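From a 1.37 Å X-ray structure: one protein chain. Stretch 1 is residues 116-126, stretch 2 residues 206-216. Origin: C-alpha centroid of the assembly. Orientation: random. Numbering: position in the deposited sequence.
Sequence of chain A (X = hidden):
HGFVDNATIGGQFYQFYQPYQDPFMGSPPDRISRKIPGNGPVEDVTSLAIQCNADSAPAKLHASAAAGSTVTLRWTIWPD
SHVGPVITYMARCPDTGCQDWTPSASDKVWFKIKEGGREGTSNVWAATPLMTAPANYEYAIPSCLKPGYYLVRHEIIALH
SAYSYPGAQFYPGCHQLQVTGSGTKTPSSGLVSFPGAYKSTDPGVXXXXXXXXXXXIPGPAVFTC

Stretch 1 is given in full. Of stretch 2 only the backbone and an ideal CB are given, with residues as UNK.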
ATOM      1  N   GLY A 116      -5.505   7.511  -5.941  1.00 11.41           N
ATOM      2  CA  GLY A 116      -5.414   8.286  -7.153  1.00 11.01           C
ATOM      3  C   GLY A 116      -5.558   7.327  -8.308  1.00 12.13           C
ATOM      4  O   GLY A 116      -5.115   6.188  -8.204  1.00 11.21           O
ATOM      5  N   GLY A 117      -6.187   7.780  -9.390  1.00 12.66           N
ATOM      6  CA  GLY A 117      -6.502   6.924 -10.529  1.00 13.69           C
ATOM      7  C   GLY A 117      -5.994   7.455 -11.852  1.00 14.60           C
ATOM      8  O   GLY A 117      -4.827   7.801 -11.966  1.00 14.39           O
ATOM      9  N   ARG A 118      -6.871   7.464 -12.852  1.00 14.26           N
ATOM     10  CA  ARG A 118      -6.591   7.991 -14.192  1.00 13.24           C
ATOM     11  C   ARG A 118      -7.112   9.420 -14.269  1.00 15.77           C
ATOM     12  O   ARG A 118      -8.224   9.683 -13.800  1.00 16.99           O
ATOM     13  CB  ARG A 118      -7.276   7.114 -15.240  1.00 14.65           C
ATOM     14  CG  ARG A 118      -6.998   7.470 -16.691  1.00 12.56           C
ATOM     15  CD  ARG A 118      -7.688   6.505 -17.656  1.00 12.50           C
ATOM     16  NE  ARG A 118      -7.158   6.678 -19.012  1.00 13.06           N
ATOM     17  CZ  ARG A 118      -7.273   5.801 -20.003  1.00 13.30           C
ATOM     18  NH1 ARG A 118      -7.923   4.653 -19.846  1.00 14.18           N
ATOM     19  NH2 ARG A 118      -6.730   6.075 -21.189  1.00 15.33           N
ATOM     20  N   GLU A 119      -6.334  10.343 -14.840  1.00 17.25           N
ATOM     21  CA  GLU A 119      -6.811  11.706 -14.999  1.00 17.99           C
ATOM     22  C   GLU A 119      -7.691  11.778 -16.237  1.00 16.60           C
ATOM     23  O   GLU A 119      -7.189  11.836 -17.366  1.00 18.27           O
ATOM     24  CB  GLU A 119      -5.645  12.672 -15.117  1.00 19.98           C
ATOM     25  CG  GLU A 119      -4.918  12.919 -13.808  1.00 25.83           C
ATOM     26  CD  GLU A 119      -3.801  13.933 -13.934  1.00 31.50           C
ATOM     27  OE1 GLU A 119      -3.682  14.582 -15.003  1.00 35.20           O
ATOM     28  OE2 GLU A 119      -3.030  14.084 -12.961  1.00 36.50           O
ATOM     29  N   GLY A 120      -9.004  11.776 -16.022  1.00 21.28           N
ATOM     30  CA  GLY A 120      -9.953  11.749 -17.112  1.00 19.68           C
ATOM     31  C   GLY A 120      -9.740  10.518 -17.981  1.00 18.20           C
ATOM     32  O   GLY A 120      -9.718   9.384 -17.484  1.00 17.32           O
ATOM     33  N   THR A 121      -9.608  10.752 -19.279  1.00 19.82           N
ATOM     34  CA  THR A 121      -9.372   9.688 -20.250  1.00 17.94           C
ATOM     35  C   THR A 121      -7.975   9.798 -20.858  1.00 18.57           C
ATOM     36  O   THR A 121      -7.698   9.170 -21.880  1.00 21.07           O
ATOM     37  CB  THR A 121     -10.404   9.736 -21.383  1.00 20.32           C
ATOM     38  OG1 THR A 121     -10.217  10.930 -22.149  1.00 22.37           O
ATOM     39  CG2 THR A 121     -11.824   9.716 -20.824  1.00 21.01           C
ATOM     40  N   SER A 122      -7.103  10.592 -20.232  1.00 18.43           N
ATOM     41  CA  SER A 122      -5.723  10.777 -20.683  1.00 17.81           C
ATOM     42  C   SER A 122      -4.842   9.585 -20.298  1.00 16.97           C
ATOM     43  O   SER A 122      -5.293   8.604 -19.688  1.00 17.16           O
ATOM     44  CB  SER A 122      -5.159  12.057 -20.055  1.00 17.90           C
ATOM     45  OG  SER A 122      -4.860  11.858 -18.681  1.00 19.06           O
ATOM     46  N   ASN A 123      -3.560   9.694 -20.624  1.00 16.91           N
ATOM     47  CA  ASN A 123      -2.601   8.677 -20.221  1.00 15.93           C
ATOM     48  C   ASN A 123      -1.800   9.070 -18.996  1.00 13.24           C
ATOM     49  O   ASN A 123      -0.779   8.454 -18.706  1.00 15.92           O
ATOM     50  CB  ASN A 123      -1.694   8.323 -21.397  1.00 19.86           C
ATOM     51  CG  ASN A 123      -2.459   7.697 -22.551  1.00 22.64           C
ATOM     52  OD1 ASN A 123      -3.371   6.893 -22.352  1.00 23.31           O
ATOM     53  ND2 ASN A 123      -2.089   8.062 -23.765  1.00 25.28           N
ATOM     54  N   VAL A 124      -2.277  10.076 -18.266  1.00 15.49           N
ATOM     55  CA  VAL A 124      -1.672  10.474 -17.005  1.00 14.92           C
ATOM     56  C   VAL A 124      -2.428   9.808 -15.871  1.00 14.60           C
ATOM     57  O   VAL A 124      -3.646   9.921 -15.796  1.00 15.66           O
ATOM     58  CB  VAL A 124      -1.699  12.006 -16.838  1.00 16.59           C
ATOM     59  CG1 VAL A 124      -1.087  12.420 -15.499  1.00 17.40           C
ATOM     60  CG2 VAL A 124      -0.985  12.677 -18.019  1.00 16.76           C
ATOM     61  N   TRP A 125      -1.681   9.124 -15.017  1.00 12.68           N
ATOM     62  CA  TRP A 125      -2.245   8.360 -13.899  1.00 12.97           C
ATOM     63  C   TRP A 125      -1.555   8.728 -12.617  1.00 13.06           C
ATOM     64  O   TRP A 125      -0.541   9.425 -12.601  1.00 12.89           O
ATOM     65  CB  TRP A 125      -2.058   6.867 -14.123  1.00 11.68           C
ATOM     66  CG  TRP A 125      -2.805   6.257 -15.270  1.00 12.23           C
ATOM     67  CD1 TRP A 125      -2.556   6.392 -16.641  1.00 10.74           C
ATOM     68  CD2 TRP A 125      -3.926   5.339 -15.177  1.00 12.85           C
ATOM     69  NE1 TRP A 125      -3.441   5.636 -17.367  1.00 12.76           N
ATOM     70  CE2 TRP A 125      -4.297   4.996 -16.542  1.00 11.83           C
ATOM     71  CE3 TRP A 125      -4.640   4.790 -14.124  1.00 14.29           C
ATOM     72  CZ2 TRP A 125      -5.333   4.126 -16.818  1.00 11.18           C
ATOM     73  CZ3 TRP A 125      -5.692   3.927 -14.412  1.00 12.85           C
ATOM     74  CH2 TRP A 125      -6.031   3.602 -15.725  1.00 12.28           C
ATOM     75  N   ALA A 126      -2.065   8.237 -11.496  1.00 12.71           N
ATOM     76  CA  ALA A 126      -1.404   8.492 -10.214  1.00 13.67           C
ATOM     77  C   ALA A 126       0.016   7.909 -10.191  1.00 12.40           C
ATOM     78  O   ALA A 126       0.905   8.466  -9.547  1.00 13.59           O
ATOM     79  CB  ALA A 126      -2.213   7.941  -9.069  1.00 14.57           C
ATOM     80  N   UNK A 206     -10.098  -5.561 -14.235  1.00 11.94           N
ATOM     81  CA  UNK A 206     -10.132  -5.927 -15.646  1.00 11.76           C
ATOM     82  C   UNK A 206     -10.473  -4.653 -16.394  1.00 12.34           C
ATOM     83  O   UNK A 206     -11.616  -4.170 -16.359  1.00 13.10           O
ATOM     84  CB  UNK A 206     -11.135  -7.046 -15.934  1.00 11.76           C
ATOM     85  N   UNK A 207      -9.465  -4.112 -17.060  1.00 13.12           N
ATOM     86  CA  UNK A 207      -9.530  -2.755 -17.559  1.00 11.87           C
ATOM     87  C   UNK A 207      -8.645  -2.603 -18.774  1.00 12.60           C
ATOM     88  O   UNK A 207      -7.507  -3.071 -18.772  1.00 11.95           O
ATOM     89  CB  UNK A 207      -9.126  -1.756 -16.473  1.00 11.87           C
ATOM     90  N   UNK A 208      -9.144  -1.894 -19.782  1.00 14.09           N
ATOM     91  CA  UNK A 208      -8.385  -1.608 -21.004  1.00 14.44           C
ATOM     92  C   UNK A 208      -7.808  -0.186 -20.932  1.00 14.45           C
ATOM     93  O   UNK A 208      -8.498   0.806 -21.182  1.00 16.08           O
ATOM     94  CB  UNK A 208      -9.270  -1.768 -22.242  1.00 14.44           C
ATOM     95  N   UNK A 209      -6.535  -0.093 -20.571  1.00 14.23           N
ATOM     96  CA  UNK A 209      -5.907   1.207 -20.334  1.00 13.12           C
ATOM     97  C   UNK A 209      -5.580   1.941 -21.624  1.00 13.16           C
ATOM     98  O   UNK A 209      -5.149   3.077 -21.581  1.00 16.62           O
ATOM     99  CB  UNK A 209      -4.630   1.029 -19.511  1.00 13.12           C
ATOM    100  N   UNK A 210      -5.817   1.299 -22.764  1.00 14.01           N
ATOM    101  CA  UNK A 210      -5.438   1.862 -24.043  1.00 14.48           C
ATOM    102  C   UNK A 210      -6.629   2.336 -24.832  1.00 16.57           C
ATOM    103  O   UNK A 210      -6.490   2.729 -25.988  1.00 17.10           O
ATOM    104  CB  UNK A 210      -4.652   0.835 -24.861  1.00 14.48           C
ATOM    105  N   UNK A 211      -7.810   2.332 -24.215  1.00 18.59           N
ATOM    106  CA  UNK A 211      -8.929   3.067 -24.792  1.00 20.47           C
ATOM    107  C   UNK A 211      -9.152   4.343 -23.996  1.00 19.75           C
ATOM    108  O   UNK A 211      -8.685   4.465 -22.855  1.00 19.10           O
ATOM    109  CB  UNK A 211     -10.197   2.212 -24.813  1.00 20.47           C
ATOM    110  N   UNK A 212      -9.807   5.305 -24.634  1.00 19.70           N
ATOM    111  CA  UNK A 212     -10.033   6.621 -24.056  1.00 20.05           C
ATOM    112  C   UNK A 212     -11.253   6.516 -23.163  1.00 19.50           C
ATOM    113  O   UNK A 212     -12.358   6.901 -23.543  1.00 18.42           O
ATOM    114  CB  UNK A 212     -10.217   7.692 -25.133  1.00 20.05           C
ATOM    115  N   UNK A 213     -11.043   5.955 -21.975  1.00 18.52           N
ATOM    116  CA  UNK A 213     -12.112   5.740 -21.007  1.00 16.96           C
ATOM    117  C   UNK A 213     -11.683   6.288 -19.654  1.00 17.37           C
ATOM    118  O   UNK A 213     -10.489   6.416 -19.386  1.00 17.45           O
ATOM    119  CB  UNK A 213     -12.468   4.256 -20.902  1.00 16.96           C
ATOM    120  N   UNK A 214     -12.652   6.612 -18.806  1.00 17.04           N
ATOM    121  CA  UNK A 214     -12.362   6.921 -17.397  1.00 16.79           C
ATOM    122  C   UNK A 214     -12.087   5.636 -16.601  1.00 16.89           C
ATOM    123  O   UNK A 214     -12.296   4.529 -17.115  1.00 16.69           O
ATOM    124  CB  UNK A 214     -13.527   7.689 -16.770  1.00 16.79           C
ATOM    125  N   UNK A 215     -11.633   5.784 -15.355  1.00 15.94           N
ATOM    126  CA  UNK A 215     -11.184   4.661 -14.533  1.00 14.23           C
ATOM    127  C   UNK A 215     -11.855   4.683 -13.157  1.00 12.97           C
ATOM    128  O   UNK A 215     -11.857   5.706 -12.488  1.00 14.02           O
ATOM    129  CB  UNK A 215      -9.662   4.693 -14.377  1.00 14.23           C
ATOM    130  N   UNK A 216     -12.404   3.543 -12.740  1.00 14.18           N
ATOM    131  CA  UNK A 216     -13.004   3.393 -11.419  1.00 13.64           C
ATOM    132  C   UNK A 216     -11.982   2.722 -10.507  1.00 12.98           C
ATOM    133  O   UNK A 216     -11.653   1.549 -10.684  1.00 12.09           O
ATOM    134  CB  UNK A 216     -14.302   2.585 -11.484  1.00 13.64           C
TER

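Position 206 lies out of reach of stretch 1, which therefore sets no preference there; the residue is T206, whose OG1 is hydrogen-bonded elsewhere in the structure.

At 207 the CA-to-CB bond points toward stretch 1, but nothing of that stretch lies within 5.5 Å of the CB. Crossing the gap to the rim of the W125 ring and the guanidinium of R118 takes a long, flat side chain with an acceptor at its far end, which points to tyrosine; phenylalanine would meet W125 but leave NH1 unanswered. The residue is Y207. R118 NH1 donates to Y207 OH at 2.8 Å, and W125 CH2 packs against Y207 CE2 at 3.5 Å. The hydroxyl also donates to the backbone, with Y207 OH 2.8 Å from O of 214.

Position 208 points away and opens a type I turn running to 211. Aspartate, asparagine or serine, able to accept a bond from the turn's backbone, is favoured. D208 does this: N of 210 donates to D208 OD1 at 3.0 Å.

At 209 the CB points sideways, 4.2 Å from W125 CZ2 and 4.9 Å from R118 NH1. Something small and apolar fits beside the indole, and A209 supplies just a methyl. Its carbonyl joins the contact through water 4, which donates to A209 O and N123 OD1 and accepts from W125 NE1.

Positions 210 and 211 point away, so stretch 1 leaves both choices wide. They hold Y210 and Q211. The backbone of the latter matters more: R118 NH1 and NH2 both make weak hydrogen bonds to Q211 O, at 3.1 and 3.0 Å.

At 212 the CB is sideways, 4.3 Å from T121 CB; a small residue is enough for this contact, and A212 provides it. Position 213 points away, making small or polar residues equally plausible. It is A213, whose carbonyl oxygen lies over one face of the R118 guanidinium and receives a CA-H...O contact, with T121 CA 3.6 Å from A213 O.

The sideways CB at 214 lies 4.2 Å from G120 O and 4.8 Å from T121 CG2. Threonine, valine or serine would suit, and T214 sets its CG2 4.0 Å from T121 CG2.

Position 215 points toward stretch 1, with its CB 3.5 Å from R118 CB and 4.0 Å from W125 CH2. A flat side chain could lie against the indole. Y215 presents its face to the W125 edge, with W125 CZ3 3.5 Å from Y215 CG.

Position 216 points away, unconstrained, and is T216.

Stretch 2 (206-216) TYDAYQAATYT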
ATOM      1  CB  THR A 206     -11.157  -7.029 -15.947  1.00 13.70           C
ATOM      2  OG1 THR A 206     -10.804  -8.223 -15.239  1.00 13.70           O
ATOM      3  CG2 THR A 206     -11.246  -7.305 -17.446  1.00 14.06           C
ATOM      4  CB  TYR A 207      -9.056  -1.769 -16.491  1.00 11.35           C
ATOM      5  CG  TYR A 207      -9.253  -0.336 -16.904  1.00 12.63           C
ATOM      6  CD1 TYR A 207     -10.525   0.212 -16.974  1.00 11.86           C
ATOM      7  CD2 TYR A 207      -8.172   0.462 -17.257  1.00 12.60           C
ATOM      8  CE1 TYR A 207     -10.715   1.523 -17.348  1.00 12.74           C
ATOM      9  CE2 TYR A 207      -8.365   1.772 -17.637  1.00 11.24           C
ATOM     10  CZ  TYR A 207      -9.630   2.285 -17.708  1.00 12.58           C
ATOM     11  OH  TYR A 207      -9.834   3.581 -18.085  1.00 15.01           O
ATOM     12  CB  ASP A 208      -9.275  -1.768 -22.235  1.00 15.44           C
ATOM     13  CG  ASP A 208      -8.526  -1.532 -23.541  1.00 14.56           C
ATOM     14  OD1 ASP A 208      -7.318  -1.186 -23.511  1.00 16.41           O
ATOM     15  OD2 ASP A 208      -9.148  -1.718 -24.596  1.00 17.94           O
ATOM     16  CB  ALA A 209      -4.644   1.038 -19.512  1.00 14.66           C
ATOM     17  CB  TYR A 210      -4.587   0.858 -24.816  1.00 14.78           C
ATOM     18  CG  TYR A 210      -3.364   0.515 -24.014  1.00 15.37           C
ATOM     19  CD1 TYR A 210      -3.294  -0.668 -23.299  1.00 16.71           C
ATOM     20  CD2 TYR A 210      -2.317   1.421 -23.890  1.00 14.89           C
ATOM     21  CE1 TYR A 210      -2.194  -0.975 -22.529  1.00 15.40           C
ATOM     22  CE2 TYR A 210      -1.198   1.126 -23.120  1.00 14.89           C
ATOM     23  CZ  TYR A 210      -1.141  -0.075 -22.433  1.00 15.77           C
ATOM     24  OH  TYR A 210      -0.055  -0.386 -21.650  1.00 14.63           O
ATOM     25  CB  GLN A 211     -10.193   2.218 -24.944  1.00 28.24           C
ATOM     26  CG  GLN A 211     -10.848   1.756 -23.667  1.00 29.31           C
ATOM     27  CD  GLN A 211     -12.146   1.001 -23.930  1.00 31.75           C
ATOM     28  OE1 GLN A 211     -12.519   0.755 -25.081  1.00 32.38           O
ATOM     29  NE2 GLN A 211     -12.840   0.640 -22.866  1.00 33.92           N
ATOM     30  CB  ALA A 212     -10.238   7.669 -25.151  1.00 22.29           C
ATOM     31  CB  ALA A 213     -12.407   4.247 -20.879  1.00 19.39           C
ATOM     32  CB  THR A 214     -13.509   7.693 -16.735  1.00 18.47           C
ATOM     33  OG1 THR A 214     -14.723   6.944 -16.847  1.00 22.60           O
ATOM     34  CG2 THR A 214     -13.691   9.042 -17.407  1.00 18.88           C
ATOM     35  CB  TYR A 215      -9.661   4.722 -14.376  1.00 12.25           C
ATOM     36  CG  TYR A 215      -9.110   3.593 -13.536  1.00 10.88           C
ATOM     37  CD1 TYR A 215      -9.042   2.301 -14.053  1.00 10.83           C
ATOM     38  CD2 TYR A 215      -8.672   3.801 -12.229  1.00 11.60           C
ATOM     39  CE1 TYR A 215      -8.561   1.252 -13.294  1.00 11.09           C
ATOM     40  CE2 TYR A 215      -8.190   2.757 -11.463  1.00 12.36           C
ATOM     41  CZ  TYR A 215      -8.155   1.479 -11.987  1.00 11.80           C
ATOM     42  OH  TYR A 215      -7.647   0.446 -11.234  1.00 12.30           O
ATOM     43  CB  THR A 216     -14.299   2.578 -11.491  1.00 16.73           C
ATOM     44  OG1 THR A 216     -15.233   3.261 -12.337  1.00 20.53           O
ATOM     45  CG2 THR A 216     -14.915   2.414 -10.096  1.00 14.98           C
TER
HETATM   46  O   HOH W   1     -10.622   8.653 -14.899  1.00 15.88           O
HETATM   47  O   HOH W   2      -9.601   7.496 -11.973  1.00 20.38           O
HETATM   48  O   HOH W   3      -5.069   5.061 -23.784  1.00 26.70           O
HETATM   49  O   HOH W   4      -3.284   4.851 -20.237  1.00 16.84           O
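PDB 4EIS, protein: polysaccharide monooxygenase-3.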